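Local coordinates for protein arginase (Glaciozyma antarctica, PDB 5YNL) that probably hydrolyses L-arginine to L-ornithine and urea, as a cold-adapted member of the arginase family from a psychrophilic yeast, at residues A[58-66]-A[126-137]. Numbering follows the deposited sequence.
Sequences AGIVGCPFS and LVSRVTKDVADR
Arg137 makes the direct polar link: its NH1 donates to Gly62 O at 3.1 Å, a bent bond (N-H...O 144°) whose acceptor is tilted out of the guanidinium plane. A bend at chi3 turns the guanidinium back along the helix, where NH2 forms a salt bridge with Asp133 OD1 (3.0 Å), meeting the syn lone pair of that oxygen, which lies close to the guanidinium plane. NH1 also donates to a water that weakly reaches Ile60 O, while Val61 CB lies over one guanidinium face. A leucine here would probably leave Gly62 O without this donor and the Asp133 carboxylate without its cationic mate.

Apolar packing carries the remainder. Val130 CG1 stands over the centre of the Phe65 ring, 4.0 Å from the centroid and 12° off its normal, a CH-pi contact. Val127 CG2 meets the ring edge at Phe65 CE2, and Leu126 CD1 approaches Phe65 CE1 at 3.8 Å. The sulfur of Cys63, trans to the main-chain nitrogen, brings SG to 3.5 Å from Val130 CG2; Cys63 CB rests 4.0 Å from Val134 CG2.

Strand 58-63 and helix 126-137 run antiparallel (174°, axes 9.6 Å apart). Helix 124-142 belongs to the crossover from strand 96-99 to strand 147-152 and packs on strand 57-63 between them, in the parallel alpha/beta arrangement of the arginase family; Ile60 turns to helix 86-92, and Val127 touches Met159 of helix 158-168.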
loop_
_atom_site.group_PDB
_atom_site.type_symbol
_atom_site.label_atom_id
_atom_site.label_comp_id
_atom_site.label_asym_id
_atom_site.label_seq_id
_atom_site.Cartn_x
_atom_site.Cartn_y
_atom_site.Cartn_z
ATOM N N ALA A 58 -5.080 -7.538 13.807
ATOM C CA ALA A 58 -4.323 -7.410 12.564
ATOM C C ALA A 58 -4.817 -8.470 11.591
ATOM O O ALA A 58 -4.713 -9.659 11.874
ATOM C CB ALA A 58 -2.806 -7.575 12.814
ATOM N N GLY A 59 -5.372 -8.043 10.460
ATOM C CA GLY A 59 -5.765 -8.978 9.424
ATOM C C GLY A 59 -4.577 -9.241 8.524
ATOM O O GLY A 59 -3.855 -8.312 8.134
ATOM N N ILE A 60 -4.352 -10.502 8.190
ATOM C CA ILE A 60 -3.212 -10.826 7.356
ATOM C C ILE A 60 -3.662 -11.525 6.083
ATOM O O ILE A 60 -4.269 -12.605 6.142
ATOM C CB ILE A 60 -2.173 -11.678 8.126
ATOM C CG1 ILE A 60 -1.489 -10.816 9.195
ATOM C CG2 ILE A 60 -1.129 -12.255 7.173
ATOM C CD1 ILE A 60 -0.464 -11.546 9.992
ATOM N N VAL A 61 -3.390 -10.900 4.935
ATOM C CA VAL A 61 -3.662 -11.567 3.663
ATOM C C VAL A 61 -2.416 -11.593 2.778
ATOM O O VAL A 61 -1.866 -10.549 2.408
ATOM C CB VAL A 61 -4.966 -11.048 2.921
ATOM C CG1 VAL A 61 -5.895 -10.256 3.863
ATOM C CG2 VAL A 61 -4.646 -10.247 1.680
ATOM N N GLY A 62 -1.938 -12.802 2.490
ATOM C CA GLY A 62 -0.788 -12.955 1.622
ATOM C C GLY A 62 -1.233 -13.338 0.229
ATOM O O GLY A 62 -2.153 -14.142 0.067
ATOM N N CYS A 63 -0.593 -12.751 -0.777
ATOM C CA CYS A 63 -0.817 -13.143 -2.161
ATOM C C CYS A 63 0.489 -13.164 -2.957
ATOM O O CYS A 63 1.027 -12.111 -3.313
ATOM C CB CYS A 63 -1.831 -12.223 -2.832
ATOM S SG CYS A 63 -1.806 -12.343 -4.646
ATOM N N PRO A 64 0.989 -14.370 -3.250
ATOM C CA PRO A 64 2.294 -14.598 -3.884
ATOM C C PRO A 64 2.344 -14.267 -5.380
ATOM O O PRO A 64 3.276 -14.724 -6.045
ATOM C CB PRO A 64 2.514 -16.110 -3.716
ATOM C CG PRO A 64 1.442 -16.592 -2.786
ATOM C CD PRO A 64 0.306 -15.631 -2.928
ATOM N N PHE A 65 1.386 -13.494 -5.890
ATOM C CA PHE A 65 1.287 -13.218 -7.330
ATOM C C PHE A 65 2.387 -12.293 -7.884
ATOM O O PHE A 65 2.785 -11.327 -7.233
ATOM C CB PHE A 65 -0.092 -12.629 -7.647
ATOM C CG PHE A 65 -0.447 -12.630 -9.114
ATOM C CD1 PHE A 65 -0.609 -13.827 -9.806
ATOM C CD2 PHE A 65 -0.668 -11.431 -9.788
ATOM C CE1 PHE A 65 -0.950 -13.826 -11.152
ATOM C CE2 PHE A 65 -1.016 -11.424 -11.137
ATOM C CZ PHE A 65 -1.157 -12.622 -11.817
ATOM N N SER A 66 2.850 -12.600 -9.096
ATOM C CA SER A 66 3.862 -11.803 -9.792
ATOM C C SER A 66 3.919 -12.155 -11.281
ATOM O O SER A 66 3.355 -11.458 -12.123
ATOM C CB SER A 66 5.242 -12.016 -9.159
ATOM N N LEU A 126 -6.589 -13.578 -15.774
ATOM C CA LEU A 126 -6.153 -14.079 -14.475
ATOM C C LEU A 126 -5.796 -12.946 -13.503
ATOM O O LEU A 126 -5.938 -13.102 -12.283
ATOM C CB LEU A 126 -4.957 -15.027 -14.660
ATOM C CG LEU A 126 -3.755 -14.898 -13.722
ATOM C CD1 LEU A 126 -3.933 -15.777 -12.490
ATOM C CD2 LEU A 126 -2.449 -15.215 -14.447
ATOM N N VAL A 127 -5.333 -11.812 -14.033
ATOM C CA VAL A 127 -5.008 -10.663 -13.184
ATOM C C VAL A 127 -6.260 -10.153 -12.466
ATOM O O VAL A 127 -6.184 -9.685 -11.330
ATOM C CB VAL A 127 -4.320 -9.511 -13.975
ATOM C CG1 VAL A 127 -4.281 -8.223 -13.149
ATOM C CG2 VAL A 127 -2.914 -9.912 -14.406
ATOM N N SER A 128 -7.414 -10.266 -13.121
ATOM C CA SER A 128 -8.667 -9.844 -12.506
ATOM C C SER A 128 -9.083 -10.789 -11.390
ATOM O O SER A 128 -9.484 -10.345 -10.316
ATOM C CB SER A 128 -9.787 -9.746 -13.541
ATOM O OG SER A 128 -10.992 -9.310 -12.925
ATOM N N ARG A 129 -8.985 -12.090 -11.649
ATOM C CA ARG A 129 -9.383 -13.106 -10.674
ATOM C C ARG A 129 -8.677 -12.914 -9.326
ATOM O O ARG A 129 -9.331 -12.739 -8.295
ATOM C CB ARG A 129 -9.145 -14.518 -11.229
ATOM N N VAL A 130 -7.348 -12.913 -9.343
ATOM C CA VAL A 130 -6.555 -12.764 -8.120
ATOM C C VAL A 130 -6.813 -11.445 -7.368
ATOM O O VAL A 130 -6.930 -11.436 -6.135
ATOM C CB VAL A 130 -5.036 -12.939 -8.408
ATOM C CG1 VAL A 130 -4.556 -11.922 -9.431
ATOM C CG2 VAL A 130 -4.230 -12.829 -7.133
ATOM N N THR A 131 -6.912 -10.338 -8.103
ATOM C CA THR A 131 -7.132 -9.033 -7.475
ATOM C C THR A 131 -8.518 -8.965 -6.834
ATOM O O THR A 131 -8.698 -8.297 -5.814
ATOM C CB THR A 131 -6.919 -7.854 -8.456
ATOM O OG1 THR A 131 -7.693 -8.054 -9.641
ATOM C CG2 THR A 131 -5.457 -7.732 -8.836
ATOM N N LYS A 132 -9.490 -9.661 -7.426
ATOM C CA LYS A 132 -10.836 -9.716 -6.862
ATOM C C LYS A 132 -10.781 -10.542 -5.584
ATOM O O LYS A 132 -11.361 -10.167 -4.565
ATOM C CB LYS A 132 -11.841 -10.313 -7.862
ATOM C CG LYS A 132 -13.313 -10.290 -7.425
ATOM C CD LYS A 132 -14.153 -11.198 -8.344
ATOM C CE LYS A 132 -15.667 -11.015 -8.191
ATOM N NZ LYS A 132 -16.409 -11.704 -9.299
ATOM N N ASP A 133 -10.065 -11.661 -5.647
ATOM C CA ASP A 133 -9.818 -12.504 -4.480
ATOM C C ASP A 133 -9.262 -11.656 -3.327
ATOM O O ASP A 133 -9.786 -11.680 -2.208
ATOM C CB ASP A 133 -8.874 -13.659 -4.872
ATOM C CG ASP A 133 -8.061 -14.197 -3.704
ATOM O OD1 ASP A 133 -6.992 -13.615 -3.395
ATOM O OD2 ASP A 133 -8.475 -15.218 -3.113
ATOM N N VAL A 134 -8.231 -10.870 -3.619
ATOM C CA VAL A 134 -7.638 -9.999 -2.614
ATOM C C VAL A 134 -8.632 -8.948 -2.129
ATOM O O VAL A 134 -8.767 -8.737 -0.924
ATOM C CB VAL A 134 -6.358 -9.326 -3.136
ATOM C CG1 VAL A 134 -5.853 -8.276 -2.141
ATOM C CG2 VAL A 134 -5.290 -10.386 -3.427
ATOM N N ALA A 135 -9.323 -8.297 -3.066
ATOM C CA ALA A 135 -10.302 -7.252 -2.744
ATOM C C ALA A 135 -11.336 -7.744 -1.741
ATOM O O ALA A 135 -11.776 -6.998 -0.860
ATOM C CB ALA A 135 -10.997 -6.785 -3.997
ATOM N N ASP A 136 -11.732 -9.005 -1.897
ATOM C CA ASP A 136 -12.732 -9.605 -1.031
ATOM C C ASP A 136 -12.158 -9.892 0.358
ATOM O O ASP A 136 -12.765 -9.529 1.374
ATOM C CB ASP A 136 -13.295 -10.891 -1.658
ATOM C CG ASP A 136 -14.076 -10.632 -2.940
ATOM O OD1 ASP A 136 -14.813 -9.620 -3.005
ATOM O OD2 ASP A 136 -13.951 -11.446 -3.881
ATOM N N ARG A 137 -10.989 -10.532 0.405
ATOM C CA ARG A 137 -10.392 -10.947 1.678
ATOM C C ARG A 137 -10.036 -9.725 2.513
ATOM O O ARG A 137 -10.200 -9.716 3.739
ATOM C CB ARG A 137 -9.151 -11.816 1.446
ATOM C CG ARG A 137 -9.412 -13.071 0.625
ATOM C CD ARG A 137 -8.146 -13.546 -0.094
ATOM N NE ARG A 137 -7.103 -14.013 0.818
ATOM C CZ ARG A 137 -5.861 -14.322 0.442
ATOM N NH1 ARG A 137 -4.970 -14.738 1.339
ATOM N NH2 ARG A 137 -5.507 -14.209 -0.831
HETATM O O HOH W 1 -5.872 -14.951 4.232
#